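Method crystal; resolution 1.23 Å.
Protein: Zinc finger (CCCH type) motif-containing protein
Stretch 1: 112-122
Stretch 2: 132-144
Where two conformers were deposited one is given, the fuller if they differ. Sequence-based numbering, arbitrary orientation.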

# COMPACT_ATOMS: atom_id res chain seq x y z
N GLU A 112 -9.82 -15.76 2.56
CA GLU A 112 -10.14 -15.78 3.98
C GLU A 112 -11.13 -14.69 4.35
O GLU A 112 -11.77 -14.78 5.40
CB GLU A 112 -8.88 -15.58 4.81
CG GLU A 112 -7.88 -16.71 4.72
CD GLU A 112 -6.69 -16.49 5.61
OE1 GLU A 112 -6.80 -16.79 6.82
OE2 GLU A 112 -5.66 -16.00 5.12
N LEU A 113 -11.25 -13.66 3.53
CA LEU A 113 -12.18 -12.58 3.80
C LEU A 113 -13.59 -12.89 3.30
O LEU A 113 -14.50 -12.08 3.49
CB LEU A 113 -11.66 -11.28 3.19
CG LEU A 113 -10.21 -10.99 3.60
CD1 LEU A 113 -9.59 -9.90 2.74
CD2 LEU A 113 -10.14 -10.61 5.07
N GLY A 114 -13.78 -14.06 2.68
CA GLY A 114 -15.09 -14.40 2.16
C GLY A 114 -15.50 -13.48 1.03
O GLY A 114 -14.68 -12.97 0.26
N LYS A 115 -16.80 -13.23 0.95
CA LYS A 115 -17.40 -12.44 -0.12
C LYS A 115 -17.25 -10.96 0.25
O LYS A 115 -18.16 -10.33 0.80
CB LYS A 115 -18.87 -12.79 -0.26
CG LYS A 115 -19.18 -14.26 -0.04
CD LYS A 115 -20.68 -14.45 0.19
CE LYS A 115 -21.43 -14.74 -1.09
NZ LYS A 115 -22.19 -16.01 -0.98
N VAL A 116 -16.10 -10.40 -0.06
CA VAL A 116 -15.85 -8.98 0.15
C VAL A 116 -15.82 -8.29 -1.21
O VAL A 116 -15.03 -8.67 -2.08
CB VAL A 116 -14.55 -8.71 0.93
CG1 VAL A 116 -14.26 -7.22 0.97
CG2 VAL A 116 -14.68 -9.25 2.33
N THR A 117 -16.67 -7.28 -1.38
CA THR A 117 -16.65 -6.46 -2.58
C THR A 117 -16.34 -5.02 -2.20
O THR A 117 -16.54 -4.59 -1.06
CB THR A 117 -17.99 -6.53 -3.32
OG1 THR A 117 -19.05 -6.14 -2.45
CG2 THR A 117 -18.24 -7.95 -3.81
N ASN A 118 -15.85 -4.28 -3.18
CA ASN A 118 -15.46 -2.90 -2.96
C ASN A 118 -16.47 -1.99 -3.64
O ASN A 118 -16.46 -1.88 -4.88
CB ASN A 118 -14.07 -2.67 -3.55
CG ASN A 118 -13.55 -1.28 -3.30
OD1 ASN A 118 -14.27 -0.42 -2.79
ND2 ASN A 118 -12.30 -1.05 -3.67
N PRO A 119 -17.33 -1.28 -2.89
CA PRO A 119 -18.32 -0.40 -3.52
C PRO A 119 -17.71 0.77 -4.25
O PRO A 119 -18.40 1.41 -5.05
CB PRO A 119 -19.18 0.07 -2.34
CG PRO A 119 -18.27 0.00 -1.17
CD PRO A 119 -17.38 -1.21 -1.42
N TRP A 120 -16.44 1.07 -4.01
CA TRP A 120 -15.73 2.12 -4.72
C TRP A 120 -15.07 1.60 -5.99
O TRP A 120 -14.50 2.40 -6.74
CB TRP A 120 -14.70 2.78 -3.81
CG TRP A 120 -15.29 3.58 -2.69
CD1 TRP A 120 -16.60 3.63 -2.31
CD2 TRP A 120 -14.58 4.46 -1.82
NE1 TRP A 120 -16.75 4.49 -1.24
CE2 TRP A 120 -15.52 5.02 -0.92
CE3 TRP A 120 -13.24 4.84 -1.70
CZ2 TRP A 120 -15.16 5.93 0.07
CZ3 TRP A 120 -12.88 5.74 -0.71
CH2 TRP A 120 -13.84 6.27 0.16
N ASN A 121 -15.14 0.30 -6.23
CA ASN A 121 -14.60 -0.35 -7.43
C ASN A 121 -15.66 -1.23 -8.07
O ASN A 121 -15.44 -2.42 -8.33
CB ASN A 121 -13.34 -1.14 -7.09
CG ASN A 121 -12.62 -1.63 -8.33
OD1 ASN A 121 -12.59 -0.96 -9.36
ND2 ASN A 121 -12.04 -2.82 -8.24
N ASP A 122 -16.84 -0.65 -8.31
CA ASP A 122 -17.93 -1.31 -9.02
C ASP A 122 -18.43 -2.57 -8.32
O ASP A 122 -18.92 -3.50 -8.97
CB ASP A 122 -17.58 -1.60 -10.48
CG ASP A 122 -17.45 -0.35 -11.31
OD1 ASP A 122 -18.31 0.54 -11.18
OD2 ASP A 122 -16.48 -0.25 -12.10
N GLY A 132 -3.42 0.75 -7.24
CA GLY A 132 -3.96 2.06 -6.90
C GLY A 132 -5.44 2.09 -6.56
O GLY A 132 -5.96 3.18 -6.29
N THR A 133 -6.12 0.96 -6.56
CA THR A 133 -7.54 0.95 -6.23
C THR A 133 -7.75 1.43 -4.80
O THR A 133 -7.13 0.91 -3.87
CB THR A 133 -8.09 -0.47 -6.37
OG1 THR A 133 -8.05 -0.89 -7.75
CG2 THR A 133 -9.53 -0.54 -5.88
N GLU A 134 -8.64 2.39 -4.62
CA GLU A 134 -8.96 2.88 -3.28
C GLU A 134 -10.08 2.06 -2.66
O GLU A 134 -11.01 1.62 -3.36
CB GLU A 134 -9.35 4.36 -3.30
CG GLU A 134 -9.34 4.98 -1.91
CD GLU A 134 -9.48 6.50 -1.88
OE1 GLU A 134 -9.59 7.14 -2.94
OE2 GLU A 134 -9.50 7.04 -0.75
N VAL A 135 -9.96 1.77 -1.37
CA VAL A 135 -11.06 1.12 -0.66
C VAL A 135 -11.68 2.08 0.35
O VAL A 135 -11.00 2.98 0.87
CB VAL A 135 -10.65 -0.21 0.02
CG1 VAL A 135 -10.22 -1.24 -1.01
CG2 VAL A 135 -9.60 0.02 1.08
N PRO A 136 -12.96 1.93 0.65
CA PRO A 136 -13.62 2.82 1.63
C PRO A 136 -13.00 2.66 3.00
O PRO A 136 -12.40 1.62 3.32
CB PRO A 136 -15.07 2.32 1.63
CG PRO A 136 -15.23 1.52 0.38
CD PRO A 136 -13.89 0.95 0.06
N PRO A 137 -13.11 3.69 3.85
CA PRO A 137 -12.40 3.64 5.13
C PRO A 137 -12.85 2.53 6.07
O PRO A 137 -12.01 1.98 6.79
CB PRO A 137 -12.65 5.04 5.72
CG PRO A 137 -13.91 5.51 5.06
CD PRO A 137 -13.85 4.95 3.67
N ALA A 138 -14.15 2.18 6.09
CA ALA A 138 -14.56 1.10 6.98
C ALA A 138 -13.89 -0.22 6.59
O ALA A 138 -13.37 -0.93 7.45
CB ALA A 138 -16.08 0.96 7.03
N LEU A 139 -13.89 -0.54 5.30
CA LEU A 139 -13.22 -1.75 4.84
C LEU A 139 -11.71 -1.64 4.99
O LEU A 139 -11.06 -2.57 5.48
CB LEU A 139 -13.60 -2.04 3.39
CG LEU A 139 -12.89 -3.20 2.69
CD1 LEU A 139 -13.07 -4.52 3.43
CD2 LEU A 139 -13.38 -3.30 1.25
N GLY A 140 -11.13 -0.50 4.60
CA GLY A 140 -9.69 -0.34 4.72
C GLY A 140 -9.21 -0.49 6.15
O GLY A 140 -8.22 -1.17 6.42
N SER A 141 -9.93 0.13 7.09
CA SER A 141 -9.55 0.02 8.49
C SER A 141 -9.60 -1.43 8.95
O SER A 141 -8.69 -1.90 9.65
CB SER A 141 -10.48 0.89 9.33
OG SER A 141 -10.24 0.71 10.71
N LEU A 142 -10.64 -2.17 8.56
CA LEU A 142 -10.76 -3.56 8.96
C LEU A 142 -9.68 -4.43 8.33
O LEU A 142 -9.13 -5.31 8.99
CB LEU A 142 -12.16 -4.08 8.62
CG LEU A 142 -13.21 -3.64 9.65
CD1 LEU A 142 -14.60 -4.05 9.20
CD2 LEU A 142 -12.87 -4.23 11.01
N LEU A 143 -9.34 -4.18 7.06
CA LEU A 143 -8.26 -4.95 6.44
C LEU A 143 -6.96 -4.75 7.19
O LEU A 143 -6.21 -5.70 7.46
CB LEU A 143 -8.09 -4.56 4.97
CG LEU A 143 -9.24 -4.93 4.03
CD1 LEU A 143 -8.98 -4.35 2.65
CD2 LEU A 143 -9.42 -6.43 3.94
N CYS A 144 -6.69 -3.51 7.60
CA CYS A 144 -5.45 -3.24 8.33
C CYS A 144 -5.51 -3.85 9.73
O CYS A 144 -4.52 -4.41 10.21
CB CYS A 144 -5.23 -1.73 8.37
SG CYS A 144 -4.69 -1.06 6.77
O HOH W 1 -11.69 2.69 -5.88

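The apolar centre of the contact is the packing of Pro136 against Trp120. Pro136 CG lies 3.5 Å from the centroid of the Trp120 five-membered ring and only 1° off the ring normal, so the proline sits squarely over one face of the indole in a CH-pi arrangement. The closest atom pair of the two residues, Trp120 CD1 to Pro136 CG, is 3.7 Å apart. Proline suits this place because its ring carbons form a compact, slightly polarised C-H surface that complements the electron-rich indole. The Trp120 CA-to-CB bond points toward the other stretch, and chi1 of -69° (m) with chi2 of 10° lays the indole along the segment from Glu134 to Pro137. Trp120 accordingly has the largest covered area, 97 Å² of the 514 Å² buried on both sides together; Pro136 follows with 65 Å².

Other apolar contacts extend this centre. Pro119 CG approaches Pro136 CG to 3.7 Å, so the same proline carbon touches both Pro119 and the indole. At the six-membered end of the indole, Trp120 CH2 is 3.8 Å from Pro137 CD, an oblique approach. Farther along the helix that begins at Pro137, Leu139 points its CA-to-CB bond toward stretch 1 and brings CD1 to 3.8 Å from Val116 CG1; the valine, with chi1 of 173° (t), points toward the helix in turn. One helical turn later, Leu143 starts sideways, but its end comes nearer, and its CD2 meets Leu113 CD1 at 3.7 Å. The four-residue spacing of Leu139 and Leu143 places both leucines along one side of the helix, where their branched ends can meet Val116 and Leu113. Pro136 occupies the N-cap position, and its carbonyl O accepts a bond from Gly140 N at 2.8 Å.

The principal polar link is made by Asn118, a buried residue whose side chain is extended by chi1 of -177° (t). Its ND2 donates to Glu134 O at 3.0 Å with an N-H...acceptor angle of 176°, an almost linear hydrogen bond. The other end of the amide turns back on its own stretch: Asn118 OD1 accepts from Trp120 N at 2.9 Å and 147°. Asparagine fits because one planar group supplies both a donor and an acceptor. A type I turn from Asn118 to Asn121, with Asn121 N bonded to Asn118 O at 2.9 Å, holds the backbone that carries the tryptophan. Nearby, Thr133 CG2 packs 3.6 Å from Asn118 ND2 and 4.0 Å from Asn121 CB, presenting a methyl group to both asparagines.

Water 1 adds a second polar connection, donating to Trp120 O at 3.0 Å and to Glu134 O at 2.8 Å. Glu134 O thus receives both this water and the Asn118 amide. At the indole edge, near the ring plane, Glu134 OE2 lies 3.6 Å from Trp120 CZ3, while the carboxylate finds its hydrogen bonds elsewhere in the structure.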